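Local structure of PnpC (Pseudomonas putida, 3N9T) at the interface of chains A and B. The protein is a hydroxyquinol 1,2-dioxygenase, an Fe(3+)-dependent enzyme of the intradiol ring-cleavage family that opens the aromatic ring between two neighbouring hydroxyl-bearing carbons. Numbering follows the deposited sequence. Chains: chain A/B, PnpC.

Contact 1: the interface of chains A and B. Residues chain A 73, 75-76, 79, 85; chain B 53, 57, 61.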
ATOM      1  N   GLN A  73      -6.439 -12.242  -6.670  1.00 24.25           N
ATOM      2  CA  GLN A  73      -5.520 -11.134  -6.556  1.00 22.47           C
ATOM      3  C   GLN A  73      -6.166 -10.146  -5.578  1.00 20.32           C
ATOM      4  O   GLN A  73      -6.990  -9.318  -5.974  1.00 18.81           O
ATOM      5  CB  GLN A  73      -5.298 -10.527  -7.945  1.00 22.92           C
ATOM      6  CG  GLN A  73      -3.833 -10.332  -8.340  1.00 22.63           C
ATOM      7  CD  GLN A  73      -3.063  -9.537  -7.307  1.00 25.88           C
ATOM      8  OE1 GLN A  73      -1.817  -9.660  -7.201  1.00 23.82           O
ATOM      9  NE2 GLN A  73      -3.788  -8.733  -6.514  1.00 13.23           N
ATOM     10  N   PHE A  75      -4.779  -7.721  -3.883  1.00 16.33           N
ATOM     11  CA  PHE A  75      -4.373  -6.297  -4.094  1.00 16.80           C
ATOM     12  C   PHE A  75      -5.235  -5.608  -5.162  1.00 14.64           C
ATOM     13  O   PHE A  75      -5.564  -4.426  -5.022  1.00 13.59           O
ATOM     14  CB  PHE A  75      -2.858  -6.051  -4.353  1.00 15.96           C
ATOM     15  CG  PHE A  75      -2.117  -5.699  -3.073  1.00 17.71           C
ATOM     16  CD1 PHE A  75      -1.247  -6.613  -2.500  1.00 13.70           C
ATOM     17  CD2 PHE A  75      -2.386  -4.472  -2.376  1.00 11.74           C
ATOM     18  CE1 PHE A  75      -0.649  -6.371  -1.242  1.00 14.77           C
ATOM     19  CE2 PHE A  75      -1.758  -4.199  -1.151  1.00 17.43           C
ATOM     20  CZ  PHE A  75      -0.891  -5.139  -0.563  1.00 12.79           C
ATOM     21  N   ILE A  76      -5.541  -6.325  -6.254  1.00 14.13           N
ATOM     22  CA  ILE A  76      -6.428  -5.783  -7.283  1.00 13.16           C
ATOM     23  C   ILE A  76      -7.809  -5.553  -6.670  1.00 14.34           C
ATOM     24  O   ILE A  76      -8.418  -4.500  -6.853  1.00 13.02           O
ATOM     25  CB  ILE A  76      -6.506  -6.707  -8.492  1.00 15.38           C
ATOM     26  CG1 ILE A  76      -5.123  -6.764  -9.172  1.00 14.49           C
ATOM     27  CG2 ILE A  76      -7.638  -6.244  -9.484  1.00 12.45           C
ATOM     28  CD1 ILE A  76      -5.095  -7.508 -10.550  1.00 22.94           C
ATOM     29  N   SER A  79      -7.562  -2.437  -4.669  1.00 10.35           N
ATOM     30  CA  SER A  79      -7.587  -1.312  -5.671  1.00 11.45           C
ATOM     31  C   SER A  79      -9.006  -1.068  -6.170  1.00 12.88           C
ATOM     32  O   SER A  79      -9.478   0.095  -6.213  1.00 12.75           O
ATOM     33  CB  SER A  79      -6.692  -1.638  -6.913  1.00  9.87           C
ATOM     34  OG  SER A  79      -6.775  -0.573  -7.867  1.00 12.09           O
ATOM     35  N   SER A  85      -9.026   1.406  -9.252  1.00 11.44           N
ATOM     36  CA  SER A  85      -8.998   0.783 -10.576  1.00 12.63           C
ATOM     37  C   SER A  85      -9.864   1.596 -11.541  1.00 12.19           C
ATOM     38  O   SER A  85      -9.479   1.807 -12.677  1.00 11.00           O
ATOM     39  CB  SER A  85      -9.497  -0.646 -10.483  1.00 12.92           C
ATOM     40  OG  SER A  85      -8.794  -1.277  -9.427  1.00 15.21           O
TER
ATOM     41  N   TRP B  53       0.119   1.151 -12.856  1.00 14.57           N
ATOM     42  CA  TRP B  53      -0.782   0.582 -11.861  1.00 14.10           C
ATOM     43  C   TRP B  53      -0.461  -0.915 -11.697  1.00 14.66           C
ATOM     44  O   TRP B  53      -0.306  -1.393 -10.543  1.00 14.99           O
ATOM     45  CB  TRP B  53      -2.222   0.802 -12.304  1.00 14.63           C
ATOM     46  CG  TRP B  53      -3.256   0.131 -11.423  1.00 16.93           C
ATOM     47  CD1 TRP B  53      -3.800   0.616 -10.245  1.00 15.66           C
ATOM     48  CD2 TRP B  53      -3.787  -1.187 -11.604  1.00 16.88           C
ATOM     49  NE1 TRP B  53      -4.655  -0.336  -9.705  1.00 12.04           N
ATOM     50  CE2 TRP B  53      -4.694  -1.425 -10.547  1.00 16.93           C
ATOM     51  CE3 TRP B  53      -3.630  -2.170 -12.599  1.00 16.76           C
ATOM     52  CZ2 TRP B  53      -5.419  -2.626 -10.437  1.00 13.50           C
ATOM     53  CZ3 TRP B  53      -4.346  -3.369 -12.483  1.00 19.35           C
ATOM     54  CH2 TRP B  53      -5.227  -3.579 -11.396  1.00 18.80           C
ATOM     55  N   ILE B  57       0.711  -2.839  -8.363  1.00 15.17           N
ATOM     56  CA  ILE B  57       0.064  -4.095  -7.904  1.00 15.21           C
ATOM     57  C   ILE B  57       1.109  -5.231  -7.754  1.00 14.98           C
ATOM     58  O   ILE B  57       1.153  -5.908  -6.728  1.00 15.90           O
ATOM     59  CB  ILE B  57      -1.109  -4.558  -8.872  1.00 15.18           C
ATOM     60  CG1 ILE B  57      -2.340  -3.590  -8.794  1.00 12.44           C
ATOM     61  CG2 ILE B  57      -1.505  -5.948  -8.555  1.00 14.08           C
ATOM     62  CD1 ILE B  57      -3.112  -3.665  -7.441  1.00  9.59           C
ATOM     63  N   THR B  61       2.280  -6.793  -4.055  1.00 16.89           N
ATOM     64  CA  THR B  61       1.992  -8.199  -3.868  1.00 18.63           C
ATOM     65  C   THR B  61       3.309  -8.872  -3.392  1.00 18.74           C
ATOM     66  O   THR B  61       3.340  -9.596  -2.373  1.00 20.28           O
ATOM     67  CB  THR B  61       1.396  -8.823  -5.154  1.00 18.19           C
ATOM     68  OG1 THR B  61       0.153  -8.163  -5.489  1.00 19.84           O
ATOM     69  CG2 THR B  61       1.005 -10.334  -4.948  1.00 20.56           C
TER
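In this part of the two-fold interface of the deposited PnpC dimer, helix 50-65 of chain B lies against A:Gln73 and helix 74-81 of chain A, with A:Ser85 of helix 84-91 at one end. B:Trp53, B:Ile57, A:Phe75 and A:Ser79 also belong to the phospholipid (HGX) pocket, so the patch probably borders the lipid site. Polar contacts sit at both ends, with an apolar stretch between them. At one end the indole N-H of B:Trp53 is given to the hydroxyl of A:Ser79, NE1 to OG 2.8 Å. The acceptor lies close to the ring plane, and the bond is somewhat bent, 148° at the hydrogen. The A:Ser79 hydroxyl is set anti to its backbone N (chi1 178°). A:Ser79 OG also shares a hydrogen bond with A:Ser85 OG at 2.6 Å, so A:Ser85 probably helps to position it. At the other end B:Thr61 and A:Gln73 meet tip to tip, A:Gln73 being bent at chi2 (-54°). B:Thr61 OG1 donates to the amide oxygen OE1 of A:Gln73 at 3.0 Å, in the carbonyl plane and on a lone pair. B:Thr61 OG1 also donates to the backbone O of B:Ile57 at 2.8 Å, from above that carbonyl plane. One proton cannot fully serve both, so the two bonds probably compete.

In the apolar middle B:Ile57 and A:Ile76 cross at about a right angle. B:Ile57 CG2 touches A:Ile76 CG1 at 3.8 Å, and B:Ile57 CD1 reaches toward the carbonyl O of A:Phe75. A:Ile76 also meets the indole rim at CH2. B:Ile57 supports one indole face near its rim. A:Phe75 slides past B:Thr61, its CD1 3.9 Å from B:Thr61 CA.

Contact 2: the interface of chains A and B. Residues chain A 5, 8-9, 12, 47; chain B 86, 90-91, 94, 252.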
ATOM      1  N   TYR A   5       8.439  18.372  14.698  1.00 46.72           N
ATOM      2  CA  TYR A   5       7.308  19.059  15.360  1.00 46.24           C
ATOM      3  C   TYR A   5       7.486  20.535  15.438  1.00 45.56           C
ATOM      4  O   TYR A   5       8.225  21.033  16.336  1.00 46.56           O
ATOM      5  CB  TYR A   5       7.072  18.644  16.821  1.00 46.07           C
ATOM      6  CG  TYR A   5       5.704  19.138  17.138  1.00 46.10           C
ATOM      7  CD1 TYR A   5       4.679  18.938  16.198  1.00 47.01           C
ATOM      8  CD2 TYR A   5       5.416  19.835  18.309  1.00 48.94           C
ATOM      9  CE1 TYR A   5       3.404  19.393  16.398  1.00 49.21           C
ATOM     10  CE2 TYR A   5       4.104  20.310  18.542  1.00 49.62           C
ATOM     11  CZ  TYR A   5       3.106  20.083  17.570  1.00 51.18           C
ATOM     12  OH  TYR A   5       1.797  20.499  17.718  1.00 50.73           O
ATOM     13  N   VAL A   8      10.384  19.207  12.895  1.00 27.82           N
ATOM     14  CA  VAL A   8      11.015  17.927  12.956  1.00 26.21           C
ATOM     15  C   VAL A   8      10.275  17.060  11.936  1.00 24.08           C
ATOM     16  O   VAL A   8      10.914  16.412  11.092  1.00 24.25           O
ATOM     17  CB  VAL A   8      10.960  17.337  14.401  1.00 27.19           C
ATOM     18  CG1 VAL A   8      11.437  15.837  14.421  1.00 27.99           C
ATOM     19  CG2 VAL A   8      11.810  18.212  15.395  1.00 29.94           C
ATOM     20  N   GLU A   9       8.940  17.046  12.011  1.00 22.46           N
ATOM     21  CA  GLU A   9       8.121  16.163  11.139  1.00 21.19           C
ATOM     22  C   GLU A   9       8.255  16.559   9.683  1.00 21.24           C
ATOM     23  O   GLU A   9       8.422  15.696   8.805  1.00 21.76           O
ATOM     24  CB  GLU A   9       6.672  16.155  11.617  1.00 20.26           C
ATOM     25  CG  GLU A   9       6.562  15.506  13.004  1.00 19.49           C
ATOM     26  CD  GLU A   9       5.307  15.853  13.763  1.00 19.09           C
ATOM     27  OE1 GLU A   9       4.296  16.322  13.132  1.00 22.46           O
ATOM     28  OE2 GLU A   9       5.270  15.594  15.000  1.00 20.37           O
ATOM     29  N   ILE A  12      11.562  15.257   8.238  1.00 17.21           N
ATOM     30  CA  ILE A  12      11.578  13.819   7.906  1.00 15.45           C
ATOM     31  C   ILE A  12      10.908  13.628   6.507  1.00 15.64           C
ATOM     32  O   ILE A  12      11.383  12.891   5.632  1.00 14.26           O
ATOM     33  CB  ILE A  12      10.782  13.022   9.004  1.00 15.01           C
ATOM     34  CG1 ILE A  12      11.510  13.077  10.370  1.00 16.38           C
ATOM     35  CG2 ILE A  12      10.485  11.505   8.499  1.00 14.81           C
ATOM     36  CD1 ILE A  12      10.561  12.607  11.618  1.00 14.38           C
ATOM     37  N   GLU A  47      -2.862  12.037  11.995  1.00 14.96           N
ATOM     38  CA  GLU A  47      -1.984  11.802  13.172  1.00 14.44           C
ATOM     39  C   GLU A  47      -2.044  10.357  13.546  1.00 14.74           C
ATOM     40  O   GLU A  47      -2.441   9.979  14.647  1.00 13.16           O
ATOM     41  CB  GLU A  47      -2.362  12.770  14.306  1.00 15.18           C
ATOM     42  CG  GLU A  47      -2.110  14.191  13.798  1.00 17.40           C
ATOM     43  CD  GLU A  47      -2.158  15.269  14.866  1.00 25.75           C
ATOM     44  OE1 GLU A  47      -2.837  15.090  15.861  1.00 26.82           O
ATOM     45  OE2 GLU A  47      -1.508  16.297  14.689  1.00 25.94           O
TER
ATOM     46  N   MET B  86       9.522   6.672  10.686  1.00 12.35           N
ATOM     47  CA  MET B  86      10.079   7.811  11.467  1.00 12.68           C
ATOM     48  C   MET B  86       9.067   8.952  11.647  1.00 13.32           C
ATOM     49  O   MET B  86       9.001   9.594  12.728  1.00 12.41           O
ATOM     50  CB  MET B  86      11.400   8.293  10.859  1.00 12.46           C
ATOM     51  CG  MET B  86      12.627   7.286  11.270  1.00 16.10           C
ATOM     52  SD  MET B  86      13.053   7.349  13.056  1.00 18.82           S
ATOM     53  CE  MET B  86      13.282   9.162  13.186  1.00 18.66           C
ATOM     54  N   ALA B  90       7.649  10.301  15.246  1.00 12.11           N
ATOM     55  CA  ALA B  90       7.710  11.731  15.685  1.00 13.38           C
ATOM     56  C   ALA B  90       6.352  12.225  16.122  1.00 14.91           C
ATOM     57  O   ALA B  90       6.207  12.876  17.182  1.00 16.57           O
ATOM     58  CB  ALA B  90       8.279  12.651  14.500  1.00 13.18           C
ATOM     59  N   ILE B  91       5.332  11.870  15.333  1.00 14.62           N
ATOM     60  CA  ILE B  91       3.952  12.335  15.605  1.00 14.54           C
ATOM     61  C   ILE B  91       3.469  11.893  16.962  1.00 15.38           C
ATOM     62  O   ILE B  91       2.759  12.624  17.629  1.00 15.60           O
ATOM     63  CB  ILE B  91       2.958  11.858  14.540  1.00 14.55           C
ATOM     64  CG1 ILE B  91       3.292  12.527  13.213  1.00 13.42           C
ATOM     65  CG2 ILE B  91       1.467  12.013  14.988  1.00 14.25           C
ATOM     66  CD1 ILE B  91       2.396  11.962  12.070  1.00 13.87           C
ATOM     67  N   ARG B  94       5.762  13.880  20.491  1.00 22.43           N
ATOM     68  CA  ARG B  94       6.042  15.291  20.259  1.00 24.39           C
ATOM     69  C   ARG B  94       6.516  15.878  21.584  1.00 26.75           C
ATOM     70  O   ARG B  94       6.012  15.447  22.621  1.00 26.78           O
ATOM     71  CB  ARG B  94       4.804  16.011  19.721  1.00 25.33           C
ATOM     72  CG  ARG B  94       4.481  15.590  18.307  1.00 20.63           C
ATOM     73  CD  ARG B  94       3.024  16.024  17.920  1.00 26.19           C
ATOM     74  NE  ARG B  94       2.952  16.159  16.464  1.00 23.96           N
ATOM     75  CZ  ARG B  94       1.810  16.205  15.789  1.00 23.94           C
ATOM     76  NH1 ARG B  94       0.667  16.168  16.440  1.00 24.67           N
ATOM     77  NH2 ARG B  94       1.833  16.311  14.477  1.00 23.69           N
ATOM     78  N   LYS B 252      18.835  12.365  13.562  1.00 15.55           N
ATOM     79  CA  LYS B 252      18.532  13.750  13.900  1.00 17.13           C
ATOM     80  C   LYS B 252      19.808  14.441  14.426  1.00 18.20           C
ATOM     81  O   LYS B 252      20.643  13.792  15.025  1.00 19.01           O
ATOM     82  CB  LYS B 252      17.433  13.790  14.953  1.00 17.27           C
ATOM     83  CG  LYS B 252      16.119  13.122  14.467  1.00 16.77           C
ATOM     84  CD  LYS B 252      15.058  13.026  15.610  1.00 15.96           C
ATOM     85  CE  LYS B 252      13.781  12.362  15.059  1.00 17.04           C
ATOM     86  NZ  LYS B 252      12.721  12.267  16.112  1.00 15.28           N
TER
HETATM   87  O   HOH W   1      -0.046  16.610  12.096  1.00 28.06           O
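This is a part of the two-fold interface of the deposited dimer, in which the N-terminal helix 7-18 of one chain packs on helix 84-91 of the other. B:Arg94, in the loop after helix 84-91, is the hub of the patch. Its chain is extended from CG to NE and delivers the guanidinium between two carboxylates. A:Glu9 is gripped side-on by two nitrogens in a salt bridge. B:Arg94 NE donates to A:Glu9 OE2 at 2.8 Å. B:Arg94 NH2 donates to A:Glu9 OE1 at 2.8 Å, nearly straight at 176°. Both carboxylate oxygens use their syn lone pairs, and the two flat groups are nearly coplanar, 21° apart. A:Glu47 forms the second salt bridge, from B:Arg94 NH1 to OE2 at 2.8 Å. Here the oxygen lies in the guanidinium plane, but the nitrogen comes from above the carboxylate plane, the groups being turned 68° apart. Water 1 joins the same OE2 to B:Arg94 NH2. Two acidic partners would be expected to stabilise the positive charge of the guanidinium. An alanine here would remove the guanidinium and its bonds to both carboxylates, which would probably loosen this part of the interface and leave two acidic groups near each other without this cationic partner.

The guanidinium is also flanked on both faces. The A:Tyr5 ring, poorly ordered, lies over one face near the rim, tilted from its plane. B:Ile91 CG2, from the same chain, sits over the centre of the opposite face, 4.2 Å above the plane. This methyl also packs against A:Glu47 CA.

Apolar contacts continue along helix 7-18. The methyl of B:Ala90, CB, lies 3.7 Å from A:Glu9 CG. It lies equally near A:Ile12 CD1. Farther along, A:Ile12 crosses B:Met86 at about a right angle, A:Ile12 CG2 being 4.1 Å from B:Met86 CB.

Contact 1 and contact 2 lie about 30 Å apart, measured between the centres of their C-alpha atoms. Helix 84-91 takes part in both: chain A supplies A:Ser85 from it in contact 1, and chain B supplies B:Met86, B:Ala90 and B:Ile91 in contact 2. The two-fold symmetry gives each contact a twin with the chains exchanged. The N-terminal helices of each chain therefore reach onto the other at several separated places. Contact 1 is mixed apolar and polar, contact 2 strongly charged. Together they are consistent with a dimer held at several separated places, although the structure alone does not show its state in solution.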